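Local coordinates for 2,3-dihydroxybenzoate-AMP ligase (Mycobacterium smegmatis, PDB 5KEI), which belongs to the ANL superfamily of AMP-binding enzymes, pairing a large N-terminal AMP-binding region with a smaller C-terminal domain, at residues Q45-V50 with Q228-N233; G119-M124 with A208-S213; T135-V140 with P220-R225; Y249-P254 with T276-D281. All blocks are in the same frame, centred on the assembly; numbering follows the deposited sequence.

Contact 1: residues Q45-V50 with Q228-N233; sequences QLLDSV and QDYVYN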
loop_
_atom_site.group_PDB
_atom_site.type_symbol
_atom_site.label_atom_id
_atom_site.label_comp_id
_atom_site.label_asym_id
_atom_site.label_seq_id
_atom_site.Cartn_x
_atom_site.Cartn_y
_atom_site.Cartn_z
ATOM N N GLN A 45 -19.655 8.777 3.583
ATOM C CA GLN A 45 -19.629 9.237 2.203
ATOM C C GLN A 45 -18.644 8.431 1.333
ATOM O O GLN A 45 -17.558 8.012 1.790
ATOM C CB GLN A 45 -19.291 10.724 2.153
ATOM C CG GLN A 45 -20.276 11.623 2.919
ATOM C CD GLN A 45 -21.684 11.600 2.330
ATOM O OE1 GLN A 45 -21.867 11.751 1.116
ATOM N NE2 GLN A 45 -22.685 11.413 3.190
ATOM N N LEU A 46 -19.043 8.207 0.084
ATOM C CA LEU A 46 -18.282 7.381 -0.841
ATOM C C LEU A 46 -17.018 8.098 -1.255
ATOM O O LEU A 46 -17.005 9.326 -1.286
ATOM C CB LEU A 46 -19.111 7.040 -2.083
ATOM C CG LEU A 46 -20.321 6.092 -1.966
ATOM C CD1 LEU A 46 -20.815 5.772 -3.359
ATOM C CD2 LEU A 46 -20.016 4.808 -1.205
ATOM N N LEU A 47 -15.984 7.336 -1.616
ATOM C CA LEU A 47 -14.704 7.915 -1.993
ATOM C C LEU A 47 -14.850 8.980 -3.082
ATOM O O LEU A 47 -14.218 10.035 -2.995
ATOM C CB LEU A 47 -13.721 6.824 -2.453
ATOM C CG LEU A 47 -12.261 7.210 -2.732
ATOM C CD1 LEU A 47 -11.710 8.169 -1.671
ATOM C CD2 LEU A 47 -11.363 5.957 -2.828
ATOM N N ASP A 48 -15.670 8.723 -4.104
ATOM C CA ASP A 48 -15.742 9.658 -5.230
ATOM C C ASP A 48 -16.328 10.998 -4.800
ATOM O O ASP A 48 -16.249 11.962 -5.552
ATOM C CB ASP A 48 -16.589 9.128 -6.398
ATOM C CG ASP A 48 -18.111 9.161 -6.103
ATOM O OD1 ASP A 48 -18.586 8.379 -5.251
ATOM O OD2 ASP A 48 -18.825 10.014 -6.704
ATOM N N SER A 49 -16.934 11.052 -3.614
ATOM C CA SER A 49 -17.592 12.275 -3.153
ATOM C C SER A 49 -16.567 13.320 -2.757
ATOM O O SER A 49 -16.904 14.509 -2.627
ATOM C CB SER A 49 -18.519 12.004 -1.965
ATOM O OG SER A 49 -17.760 11.868 -0.773
ATOM N N VAL A 50 -15.324 12.883 -2.550
ATOM C CA VAL A 50 -14.251 13.823 -2.288
ATOM C C VAL A 50 -14.156 14.803 -3.463
ATOM O O VAL A 50 -14.028 16.005 -3.244
ATOM C CB VAL A 50 -12.897 13.116 -2.050
ATOM C CG1 VAL A 50 -11.742 14.142 -1.962
ATOM C CG2 VAL A 50 -12.955 12.278 -0.787
ATOM N N GLN A 228 -15.077 4.355 3.845
ATOM C CA GLN A 228 -15.040 4.983 5.158
ATOM C C GLN A 228 -13.607 5.328 5.563
ATOM O O GLN A 228 -13.325 6.461 5.994
ATOM C CB GLN A 228 -15.675 4.068 6.212
ATOM C CG GLN A 228 -17.211 3.830 6.098
ATOM C CD GLN A 228 -18.057 4.999 6.649
ATOM O OE1 GLN A 228 -17.623 6.145 6.630
ATOM N NE2 GLN A 228 -19.260 4.693 7.154
ATOM N N ASP A 229 -12.689 4.365 5.425
ATOM C CA ASP A 229 -11.409 4.547 6.075
ATOM C C ASP A 229 -10.460 5.314 5.170
ATOM O O ASP A 229 -9.572 6.010 5.660
ATOM C CB ASP A 229 -10.763 3.231 6.533
ATOM C CG ASP A 229 -10.270 2.360 5.398
ATOM O OD1 ASP A 229 -11.032 1.543 4.878
ATOM O OD2 ASP A 229 -9.111 2.561 4.971
ATOM N N TYR A 230 -10.683 5.249 3.860
ATOM C CA TYR A 230 -9.777 5.906 2.922
ATOM C C TYR A 230 -10.091 7.411 2.848
ATOM O O TYR A 230 -9.178 8.234 2.757
ATOM C CB TYR A 230 -9.830 5.225 1.533
ATOM C CG TYR A 230 -8.470 5.321 0.866
ATOM C CD1 TYR A 230 -7.369 4.782 1.539
ATOM C CD2 TYR A 230 -8.269 5.808 -0.421
ATOM C CE1 TYR A 230 -6.111 4.794 1.021
ATOM C CE2 TYR A 230 -6.949 5.808 -0.981
ATOM C CZ TYR A 230 -5.883 5.295 -0.231
ATOM O OH TYR A 230 -4.578 5.249 -0.659
ATOM N N VAL A 231 -11.368 7.770 2.940
ATOM C CA VAL A 231 -11.730 9.184 3.012
ATOM C C VAL A 231 -11.208 9.759 4.327
ATOM O O VAL A 231 -10.590 10.829 4.350
ATOM C CB VAL A 231 -13.237 9.387 2.899
ATOM C CG1 VAL A 231 -13.622 10.869 3.157
ATOM C CG2 VAL A 231 -13.711 8.919 1.522
ATOM N N TYR A 232 -11.418 9.028 5.417
ATOM C CA TYR A 232 -10.809 9.432 6.682
ATOM C C TYR A 232 -9.270 9.549 6.629
ATOM O O TYR A 232 -8.709 10.496 7.177
ATOM C CB TYR A 232 -11.208 8.471 7.817
ATOM C CG TYR A 232 -10.521 8.753 9.153
ATOM C CD1 TYR A 232 -10.581 10.019 9.748
ATOM C CD2 TYR A 232 -9.767 7.776 9.791
ATOM C CE1 TYR A 232 -9.931 10.292 10.967
ATOM C CE2 TYR A 232 -9.117 8.037 10.991
ATOM C CZ TYR A 232 -9.195 9.296 11.577
ATOM O OH TYR A 232 -8.549 9.545 12.776
ATOM N N ASN A 233 -8.603 8.643 5.915
ATOM C CA ASN A 233 -7.142 8.546 5.906
ATOM C C ASN A 233 -6.612 9.885 5.267
ATOM O O ASN A 233 -5.711 10.575 5.755
ATOM C CB ASN A 233 -6.677 7.341 5.071
ATOM C CG ASN A 233 -5.186 7.235 5.029
ATOM O OD1 ASN A 233 -4.572 7.771 4.156
ATOM N ND2 ASN A 233 -4.618 6.422 5.897
#

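Contact 2: residues G119-M124 with A208-S213; sequences GAVPVM and ALLLVS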
loop_
_atom_site.group_PDB
_atom_site.type_symbol
_atom_site.label_atom_id
_atom_site.label_comp_id
_atom_site.label_asym_id
_atom_site.label_seq_id
_atom_site.Cartn_x
_atom_site.Cartn_y
_atom_site.Cartn_z
ATOM N N GLY A 119 -18.551 2.613 -10.084
ATOM C CA GLY A 119 -18.699 1.660 -9.001
ATOM C C GLY A 119 -17.648 0.565 -9.070
ATOM O O GLY A 119 -17.702 -0.413 -8.326
ATOM N N ALA A 120 -16.686 0.721 -9.974
ATOM C CA ALA A 120 -15.616 -0.262 -10.100
ATOM C C ALA A 120 -14.634 -0.100 -8.943
ATOM O O ALA A 120 -14.560 0.957 -8.294
ATOM C CB ALA A 120 -14.917 -0.126 -11.427
ATOM N N VAL A 121 -13.913 -1.166 -8.655
ATOM C CA VAL A 121 -12.979 -1.164 -7.550
ATOM C C VAL A 121 -11.595 -1.274 -8.147
ATOM O O VAL A 121 -11.168 -2.366 -8.499
ATOM C CB VAL A 121 -13.257 -2.314 -6.566
ATOM C CG1 VAL A 121 -12.190 -2.357 -5.465
ATOM C CG2 VAL A 121 -14.672 -2.166 -5.973
ATOM N N PRO A 122 -10.907 -0.125 -8.309
ATOM C CA PRO A 122 -9.583 -0.124 -8.937
ATOM C C PRO A 122 -8.517 -0.795 -8.065
ATOM O O PRO A 122 -8.585 -0.760 -6.832
ATOM C CB PRO A 122 -9.292 1.366 -9.135
ATOM C CG PRO A 122 -10.109 2.046 -8.093
ATOM C CD PRO A 122 -11.360 1.242 -7.991
ATOM N N VAL A 123 -7.588 -1.463 -8.734
ATOM C CA VAL A 123 -6.410 -2.055 -8.130
ATOM C C VAL A 123 -5.221 -1.166 -8.489
ATOM O O VAL A 123 -4.860 -1.020 -9.660
ATOM C CB VAL A 123 -6.183 -3.489 -8.631
ATOM C CG1 VAL A 123 -4.897 -4.057 -8.077
ATOM C CG2 VAL A 123 -7.373 -4.369 -8.248
ATOM N N MET A 124 -4.632 -0.534 -7.485
ATOM C CA MET A 124 -3.616 0.475 -7.750
ATOM C C MET A 124 -2.225 -0.136 -7.932
ATOM O O MET A 124 -1.438 -0.234 -6.980
ATOM C CB MET A 124 -3.614 1.503 -6.625
ATOM C CG MET A 124 -5.008 1.990 -6.274
ATOM S SD MET A 124 -5.870 2.683 -7.702
ATOM C CE MET A 124 -5.017 4.245 -7.907
ATOM N N ALA A 208 -13.446 0.342 -1.412
ATOM C CA ALA A 208 -13.553 1.332 -2.459
ATOM C C ALA A 208 -12.524 1.024 -3.528
ATOM O O ALA A 208 -12.821 1.122 -4.721
ATOM C CB ALA A 208 -13.338 2.730 -1.908
ATOM N N LEU A 209 -11.307 0.674 -3.095
ATOM C CA LEU A 209 -10.234 0.300 -4.019
ATOM C C LEU A 209 -9.312 -0.737 -3.380
ATOM O O LEU A 209 -9.402 -0.982 -2.177
ATOM C CB LEU A 209 -9.420 1.535 -4.456
ATOM C CG LEU A 209 -8.896 2.530 -3.405
ATOM C CD1 LEU A 209 -7.794 1.940 -2.540
ATOM C CD2 LEU A 209 -8.376 3.792 -4.071
ATOM N N LEU A 210 -8.425 -1.344 -4.170
ATOM C CA LEU A 210 -7.402 -2.232 -3.596
ATOM C C LEU A 210 -6.005 -1.618 -3.788
ATOM O O LEU A 210 -5.609 -1.238 -4.900
ATOM C CB LEU A 210 -7.464 -3.636 -4.218
ATOM C CG LEU A 210 -8.854 -4.309 -4.238
ATOM C CD1 LEU A 210 -8.860 -5.629 -5.005
ATOM C CD2 LEU A 210 -9.416 -4.528 -2.836
ATOM N N LEU A 211 -5.263 -1.490 -2.701
ATOM C CA LEU A 211 -3.860 -1.088 -2.810
ATOM C C LEU A 211 -2.996 -2.333 -2.922
ATOM O O LEU A 211 -3.433 -3.440 -2.602
ATOM C CB LEU A 211 -3.423 -0.243 -1.612
ATOM C CG LEU A 211 -4.184 1.056 -1.328
ATOM C CD1 LEU A 211 -3.829 1.568 0.048
ATOM C CD2 LEU A 211 -3.843 2.119 -2.363
ATOM N N VAL A 212 -1.776 -2.138 -3.398
ATOM C CA VAL A 212 -0.774 -3.189 -3.448
ATOM C C VAL A 212 0.160 -3.091 -2.235
ATOM O O VAL A 212 0.526 -2.006 -1.802
ATOM C CB VAL A 212 0.034 -3.115 -4.763
ATOM C CG1 VAL A 212 1.166 -4.119 -4.753
ATOM C CG2 VAL A 212 -0.886 -3.383 -5.948
ATOM N N SER A 213 0.507 -4.244 -1.685
ATOM C CA SER A 213 1.389 -4.353 -0.539
ATOM C C SER A 213 2.860 -4.376 -0.962
ATOM O O SER A 213 3.253 -5.174 -1.816
ATOM C CB SER A 213 1.044 -5.623 0.231
ATOM O OG SER A 213 1.882 -5.774 1.354
HETATM O O HOH W 1 -15.489 1.223 -5.522
HETATM O O HOH W 2 -1.108 1.016 -4.370
#

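Contact 3: residues T135-V140 with P220-R225; sequences THFAEV and PKLIPR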
loop_
_atom_site.group_PDB
_atom_site.type_symbol
_atom_site.label_atom_id
_atom_site.label_comp_id
_atom_site.label_asym_id
_atom_site.label_seq_id
_atom_site.Cartn_x
_atom_site.Cartn_y
_atom_site.Cartn_z
ATOM N N THR A 135 -0.415 -10.491 -13.380
ATOM C CA THR A 135 -1.099 -11.778 -13.544
ATOM C C THR A 135 -1.671 -12.274 -12.222
ATOM O O THR A 135 -2.845 -12.621 -12.135
ATOM C CB THR A 135 -0.148 -12.832 -14.139
ATOM O OG1 THR A 135 -0.103 -12.648 -15.554
ATOM C CG2 THR A 135 -0.608 -14.244 -13.833
ATOM N N HIS A 136 -0.835 -12.287 -11.195
ATOM C CA HIS A 136 -1.266 -12.655 -9.854
ATOM C C HIS A 136 -2.335 -11.690 -9.318
ATOM O O HIS A 136 -3.301 -12.134 -8.697
ATOM C CB HIS A 136 -0.055 -12.707 -8.921
ATOM C CG HIS A 136 -0.403 -12.964 -7.488
ATOM N ND1 HIS A 136 -0.799 -14.206 -7.029
ATOM C CD2 HIS A 136 -0.389 -12.150 -6.413
ATOM C CE1 HIS A 136 -1.027 -14.135 -5.732
ATOM N NE2 HIS A 136 -0.786 -12.901 -5.327
ATOM N N PHE A 137 -2.179 -10.385 -9.562
ATOM C CA PHE A 137 -3.219 -9.407 -9.174
ATOM C C PHE A 137 -4.572 -9.705 -9.854
ATOM O O PHE A 137 -5.605 -9.718 -9.189
ATOM C CB PHE A 137 -2.784 -7.964 -9.483
ATOM C CG PHE A 137 -1.600 -7.496 -8.669
ATOM C CD1 PHE A 137 -1.292 -8.098 -7.463
ATOM C CD2 PHE A 137 -0.793 -6.469 -9.120
ATOM C CE1 PHE A 137 -0.191 -7.684 -6.717
ATOM C CE2 PHE A 137 0.305 -6.048 -8.386
ATOM C CZ PHE A 137 0.605 -6.663 -7.179
ATOM N N ALA A 138 -4.557 -9.963 -11.162
ATOM C CA ALA A 138 -5.775 -10.324 -11.907
ATOM C C ALA A 138 -6.486 -11.523 -11.295
ATOM O O ALA A 138 -7.708 -11.508 -11.111
ATOM C CB ALA A 138 -5.444 -10.615 -13.372
ATOM N N GLU A 139 -5.707 -12.560 -10.995
ATOM C CA GLU A 139 -6.205 -13.756 -10.326
ATOM C C GLU A 139 -6.802 -13.472 -8.949
ATOM O O GLU A 139 -7.870 -13.984 -8.619
ATOM C CB GLU A 139 -5.083 -14.790 -10.195
ATOM C CG GLU A 139 -5.522 -16.223 -10.439
ATOM C CD GLU A 139 -4.443 -17.061 -11.121
ATOM O OE1 GLU A 139 -3.235 -16.860 -10.837
ATOM O OE2 GLU A 139 -4.811 -17.921 -11.953
ATOM N N VAL A 140 -6.121 -12.663 -8.142
ATOM C CA VAL A 140 -6.595 -12.409 -6.782
ATOM C C VAL A 140 -7.864 -11.533 -6.800
ATOM O O VAL A 140 -8.802 -11.766 -6.033
ATOM C CB VAL A 140 -5.486 -11.757 -5.914
ATOM C CG1 VAL A 140 -6.026 -11.363 -4.541
ATOM C CG2 VAL A 140 -4.300 -12.711 -5.748
ATOM N N PRO A 220 2.991 -10.649 -3.951
ATOM C CA PRO A 220 2.442 -9.398 -3.419
ATOM C C PRO A 220 0.962 -9.576 -3.080
ATOM O O PRO A 220 0.280 -10.410 -3.677
ATOM C CB PRO A 220 2.642 -8.399 -4.568
ATOM C CG PRO A 220 3.705 -8.991 -5.423
ATOM C CD PRO A 220 3.504 -10.482 -5.322
ATOM N N LYS A 221 0.476 -8.818 -2.110
ATOM C CA LYS A 221 -0.902 -8.969 -1.670
ATOM C C LYS A 221 -1.716 -7.731 -2.020
ATOM O O LYS A 221 -1.149 -6.678 -2.322
ATOM C CB LYS A 221 -0.948 -9.266 -0.169
ATOM C CG LYS A 221 -0.366 -10.637 0.180
ATOM C CD LYS A 221 0.039 -10.740 1.641
ATOM C CE LYS A 221 1.551 -10.970 1.776
ATOM N NZ LYS A 221 1.969 -11.145 3.200
ATOM N N LEU A 222 -3.037 -7.882 -2.026
ATOM C CA LEU A 222 -3.936 -6.763 -2.252
ATOM C C LEU A 222 -4.600 -6.343 -0.939
ATOM O O LEU A 222 -5.061 -7.166 -0.143
ATOM C CB LEU A 222 -4.998 -7.106 -3.311
ATOM C CG LEU A 222 -4.443 -7.453 -4.693
ATOM C CD1 LEU A 222 -5.536 -7.876 -5.664
ATOM C CD2 LEU A 222 -3.619 -6.295 -5.252
ATOM N N ILE A 223 -4.638 -5.039 -0.729
ATOM C CA ILE A 223 -5.129 -4.467 0.509
ATOM C C ILE A 223 -6.417 -3.720 0.246
ATOM O O ILE A 223 -6.420 -2.734 -0.509
ATOM C CB ILE A 223 -4.076 -3.511 1.123
ATOM C CG1 ILE A 223 -2.827 -4.303 1.525
ATOM C CG2 ILE A 223 -4.648 -2.776 2.312
ATOM C CD1 ILE A 223 -1.579 -3.458 1.684
ATOM N N PRO A 224 -7.524 -4.180 0.852
ATOM C CA PRO A 224 -8.796 -3.484 0.613
ATOM C C PRO A 224 -8.932 -2.264 1.527
ATOM O O PRO A 224 -8.752 -2.347 2.748
ATOM C CB PRO A 224 -9.845 -4.548 0.926
ATOM C CG PRO A 224 -9.194 -5.404 1.961
ATOM C CD PRO A 224 -7.698 -5.365 1.706
ATOM N N ARG A 225 -9.197 -1.113 0.933
ATOM C CA ARG A 225 -9.454 0.060 1.754
ATOM C C ARG A 225 -10.900 0.423 1.507
ATOM O O ARG A 225 -11.345 0.528 0.360
ATOM C CB ARG A 225 -8.498 1.212 1.423
ATOM C CG ARG A 225 -7.003 0.830 1.427
ATOM C CD ARG A 225 -6.434 0.587 2.836
ATOM N NE ARG A 225 -6.728 1.725 3.708
ATOM C CZ ARG A 225 -5.851 2.640 4.112
ATOM N NH1 ARG A 225 -4.572 2.559 3.772
ATOM N NH2 ARG A 225 -6.266 3.623 4.888
#

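Contact 4: residues Y249-P254 with T276-D281; sequences YLVALP and TVFTTD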
loop_
_atom_site.group_PDB
_atom_site.type_symbol
_atom_site.label_atom_id
_atom_site.label_comp_id
_atom_site.label_asym_id
_atom_site.label_seq_id
_atom_site.Cartn_x
_atom_site.Cartn_y
_atom_site.Cartn_z
ATOM N N TYR A 249 0.439 20.719 -4.036
ATOM C CA TYR A 249 1.154 19.472 -3.724
ATOM C C TYR A 249 1.737 18.823 -4.981
ATOM O O TYR A 249 1.056 18.663 -5.988
ATOM C CB TYR A 249 0.219 18.503 -2.995
ATOM C CG TYR A 249 0.794 17.132 -2.728
ATOM C CD1 TYR A 249 1.650 16.910 -1.657
ATOM C CD2 TYR A 249 0.460 16.046 -3.542
ATOM C CE1 TYR A 249 2.182 15.635 -1.410
ATOM C CE2 TYR A 249 0.989 14.771 -3.311
ATOM C CZ TYR A 249 1.845 14.575 -2.246
ATOM O OH TYR A 249 2.356 13.326 -2.008
ATOM N N LEU A 250 3.011 18.464 -4.923
ATOM C CA LEU A 250 3.678 17.870 -6.077
ATOM C C LEU A 250 3.776 16.367 -5.899
ATOM O O LEU A 250 4.380 15.886 -4.938
ATOM C CB LEU A 250 5.063 18.473 -6.269
ATOM C CG LEU A 250 5.980 17.832 -7.313
ATOM C CD1 LEU A 250 5.591 18.274 -8.727
ATOM C CD2 LEU A 250 7.429 18.164 -7.018
ATOM N N VAL A 251 3.150 15.633 -6.811
ATOM C CA VAL A 251 3.183 14.176 -6.810
ATOM C C VAL A 251 4.453 13.723 -7.496
ATOM O O VAL A 251 4.532 13.687 -8.721
ATOM C CB VAL A 251 1.949 13.589 -7.518
ATOM C CG1 VAL A 251 2.024 12.057 -7.573
ATOM C CG2 VAL A 251 0.673 14.055 -6.804
ATOM N N ALA A 252 5.456 13.392 -6.699
ATOM C CA ALA A 252 6.759 13.020 -7.235
ATOM C C ALA A 252 6.953 11.498 -7.226
ATOM O O ALA A 252 7.654 10.941 -8.074
ATOM C CB ALA A 252 7.867 13.711 -6.445
ATOM N N LEU A 253 6.331 10.841 -6.257
ATOM C CA LEU A 253 6.312 9.383 -6.186
ATOM C C LEU A 253 5.220 8.820 -7.117
ATOM O O LEU A 253 4.369 9.576 -7.580
ATOM C CB LEU A 253 6.085 8.956 -4.739
ATOM C CG LEU A 253 7.208 9.435 -3.819
ATOM C CD1 LEU A 253 6.748 9.470 -2.352
ATOM C CD2 LEU A 253 8.448 8.551 -4.011
ATOM N N PRO A 254 5.240 7.504 -7.402
ATOM C CA PRO A 254 4.184 6.940 -8.260
ATOM C C PRO A 254 2.784 7.148 -7.680
ATOM O O PRO A 254 2.499 6.692 -6.577
ATOM C CB PRO A 254 4.533 5.449 -8.321
ATOM C CG PRO A 254 5.510 5.223 -7.237
ATOM C CD PRO A 254 6.252 6.497 -7.062
ATOM N N THR A 276 -3.050 19.978 -7.098
ATOM C CA THR A 276 -2.101 18.877 -7.176
ATOM C C THR A 276 -1.383 18.897 -8.525
ATOM O O THR A 276 -2.017 19.024 -9.577
ATOM C CB THR A 276 -2.809 17.520 -6.968
ATOM O OG1 THR A 276 -3.233 17.409 -5.599
ATOM C CG2 THR A 276 -1.882 16.370 -7.311
ATOM N N VAL A 277 -0.059 18.778 -8.485
ATOM C CA VAL A 277 0.782 18.769 -9.682
ATOM C C VAL A 277 1.473 17.428 -9.880
ATOM O O VAL A 277 2.242 17.015 -9.029
ATOM C CB VAL A 277 1.883 19.839 -9.610
ATOM C CG1 VAL A 277 2.772 19.726 -10.821
ATOM C CG2 VAL A 277 1.277 21.252 -9.473
ATOM N N PHE A 278 1.214 16.760 -11.004
ATOM C CA PHE A 278 1.872 15.491 -11.341
ATOM C C PHE A 278 3.181 15.735 -12.099
ATOM O O PHE A 278 3.261 16.649 -12.923
ATOM C CB PHE A 278 0.953 14.605 -12.193
ATOM C CG PHE A 278 -0.291 14.148 -11.481
ATOM C CD1 PHE A 278 -1.376 14.987 -11.351
ATOM C CD2 PHE A 278 -0.366 12.878 -10.943
ATOM C CE1 PHE A 278 -2.505 14.575 -10.691
ATOM C CE2 PHE A 278 -1.508 12.457 -10.282
ATOM C CZ PHE A 278 -2.573 13.303 -10.158
ATOM N N THR A 279 4.203 14.924 -11.826
ATOM C CA THR A 279 5.442 14.995 -12.598
ATOM C C THR A 279 5.984 13.612 -12.904
ATOM O O THR A 279 5.859 12.680 -12.115
ATOM C CB THR A 279 6.574 15.812 -11.889
ATOM O OG1 THR A 279 7.763 15.766 -12.695
ATOM C CG2 THR A 279 6.899 15.263 -10.477
ATOM N N THR A 280 6.608 13.519 -14.065
ATOM C CA THR A 280 7.166 12.291 -14.597
ATOM C C THR A 280 8.616 12.179 -14.168
ATOM O O THR A 280 9.210 11.092 -14.131
ATOM C CB THR A 280 7.050 12.291 -16.142
ATOM O OG1 THR A 280 5.662 12.260 -16.509
ATOM C CG2 THR A 280 7.763 11.106 -16.758
ATOM N N ASP A 281 9.177 13.329 -13.818
ATOM C CA ASP A 281 10.587 13.414 -13.510
ATOM C C ASP A 281 10.830 14.149 -12.195
ATOM O O ASP A 281 10.871 15.387 -12.158
ATOM C CB ASP A 281 11.318 14.100 -14.661
ATOM C CG ASP A 281 12.821 13.909 -14.600
ATOM O OD1 ASP A 281 13.314 13.205 -13.682
ATOM O OD2 ASP A 281 13.502 14.447 -15.498
#

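Contact 1: residues Q45-V50 with Q228-N233
V231, one turn along helix 227-240 from Q228, aims its CA-CB bond at the segment Q45-V50 and inserts a single methyl there. With CG1 anti to the backbone N (chi1 173°), CG2 lies beside that N and does the touching. It sits 3.8 Å from L47 CA and, equally, 3.8 Å from L47 CD1. V231 and L47 run antiparallel alongside one another, and V50 passes V231 in the same manner, bringing its CG2 to 4.1 Å from V231 CG2. In L47, CG is anti to the backbone N (chi1 -173°), which carries the fork toward helix 227-240; CD1 meets V231, and CD2 the edge of the Y230 ring, 3.9 Å from Y230 CD2 and near the ring plane. L47 and Y230 thus extend in the same direction, flank to flank, both running on to L209 of strand 207-212. The phenol end continues beyond this contact, where Y230 OH is hydrogen-bonded to N258 OD1. On the other segment, a type I turn from L46 to S49 leads into helix 49-57. L46 O accepts twice, from S49 N at 2.9 Å and from S49 OG at 2.7 Å, the hydroxyl lying in the carbonyl plane, which pins the turn. Polar ties between backbone N-H groups and side-chain acceptors, L47 N with H227 ND1 and D44 N with Q228 OE1, flank the contact. Across it only methyls and a ring edge meet, without a hydrogen bond, so the fit rests on apolar packing.

Contact 2: residues G119-M124 with A208-S213
Strands 121-124 and 207-212 run parallel, 9° apart, as neighbours in the mixed sheet of the AMP-binding domain, where 207-212 also pairs with antiparallel strand 222-226. L210 and M124 lose the most surface to this pairing, followed by V121. L210 bonds through both its N and its O: the N donates to P122 O at 2.7 Å, almost straight (174°), and L210 O accepts from M124 N at 2.9 Å. Both donors lie nearly along the C=O axes. The L210 side chain, with CG anti to the carbonyl carbon (chi1 -51°), shares a face of the sheet with V123 and lies across it obliquely, L210 CD1 being 3.8 Å from V123 CG2. Its branch point is 4.1 Å from V121, measured between L210 CG and V121 CG1. That V121 methyl also presses on the incoming strand itself, 3.6 Å from L209 CA. M124 occupies the other face. Its chain is bent at chi2 and chi3, so it curls close to the sheet, with CG 4.1 Å from L211 CD2; F108 of helix 107-117 touches it. Every touching residue is buried. Strand 207-212 starts irregularly, since A208 and L209 both face R225 in a classic beta bulge. There the carbonyls of A120 and A208 are both acceptors, so a water bridges them, donating to A120 O at 2.9 Å and to A208 O at 2.8 Å.

Contact 3: residues T135-V140 with P220-R225
Two rings of helix 131-141 face the segment P220-R225, and both turn an edge to P220. One face of the H136 imidazole carries V140 CG2, 3.5 Å above the plane and offset toward the rim, from the next turn of the same helix. At its edge, near the plane, lies P220 O; H136 NE2 donates to it at 3.2 Å, but the N-H...O angle of 120° makes this a weak, strongly bent bond. The F137 and P220 side chains cross at about a right angle, with P220 CB near the ring plane, 3.6 Å from F137 CE1. L222 CD2 approaches the same ring obliquely, 3.7 Å from F137 CD1, and H129 adds an edge-to-face ring contact. L222 points at the helix and divides its branches: CD2 goes to F137, while CD1 lies 3.7 Å from V140 CG1 as the two side chains run antiparallel alongside one another. F137 has CG anti to its carbonyl carbon (chi1 -65°), which swings the ring from a CA-CB bond not itself aimed at the strand into the angle between P220 and L222. The patch is mainly apolar, with one weak polar link, from H136. Helix 131-141 thereby packs against the start of strand 222-226, the last strand of the seven-strand sheet, though L222 is also backbone-bonded to F416; F137 reaches V212 on neighbouring strand 207-212, and T135 touches helix 158-167.

Contact 4: residues Y249-P254 with T276-D281
Strands 248-251 and 275-278 are adjacent and parallel, joined by helices 258-262 and 265-271 in a beta-alpha-beta crossover within the large mixed sheet. Two strong bonds form the first shell: V277 N donates to Y249 O at 2.7 Å, nearly straight (175°), and V251 N to V277 O at 2.8 Å. A third, T279 N to V251 O at 3.4 Å, is weak, as the strands part at their C-terminal ends. V251 carries most of the side-chain contact: its CG2 lies over one face of the F278 ring and 3.5 Å from T276 CG2, V251 and T276 crossing obliquely. On the other face of the sheet L250, with CG anti to its backbone N, sends CD1 to 3.8 Å from V277 CG1 and 3.7 Å from T279 CG2. Farther out, the crossover helices cover the face holding Y249, V251 and T276: Y249 touches P260, and T276 touches L266 and A269. N104 ND2 binds both L253 O and T279 O, tying the two exits together. The T279 rotamer is consistent with the ST turn that follows the strand. OG1 stands anti to the backbone N (chi1 177°), so CG2 takes the crowded position and meets V251 O at 3.3 Å, while T279 OG1 accepts from D281 N at 3.0 Å, closing the turn.

Overall arrangement
From the N terminus, the chain first lays down Q45-V50, which is separated by 177 residues from its partner on helix 227-240; contact 1 thus closes the longest loop. Contacts 2 and 3 are nested inside it and cross, because 119-124, 135-140, 208-213 and 220-225 alternate in pairing. Both reach the same seven-strand sheet, whose strands 207-212 and 222-226 join them through probable L211-I223 and A208-R225 backbone hydrogen bonds. Contact 1 abuts contact 2 and also touches contact 3, where Y230 packs on R225, helix 227-240 directly following strand 222-226. Contact 4 opens later, in series, and closes a short 21-residue loop within the nine-strand sheet, about 9 Å from contact 1 by nearest atoms.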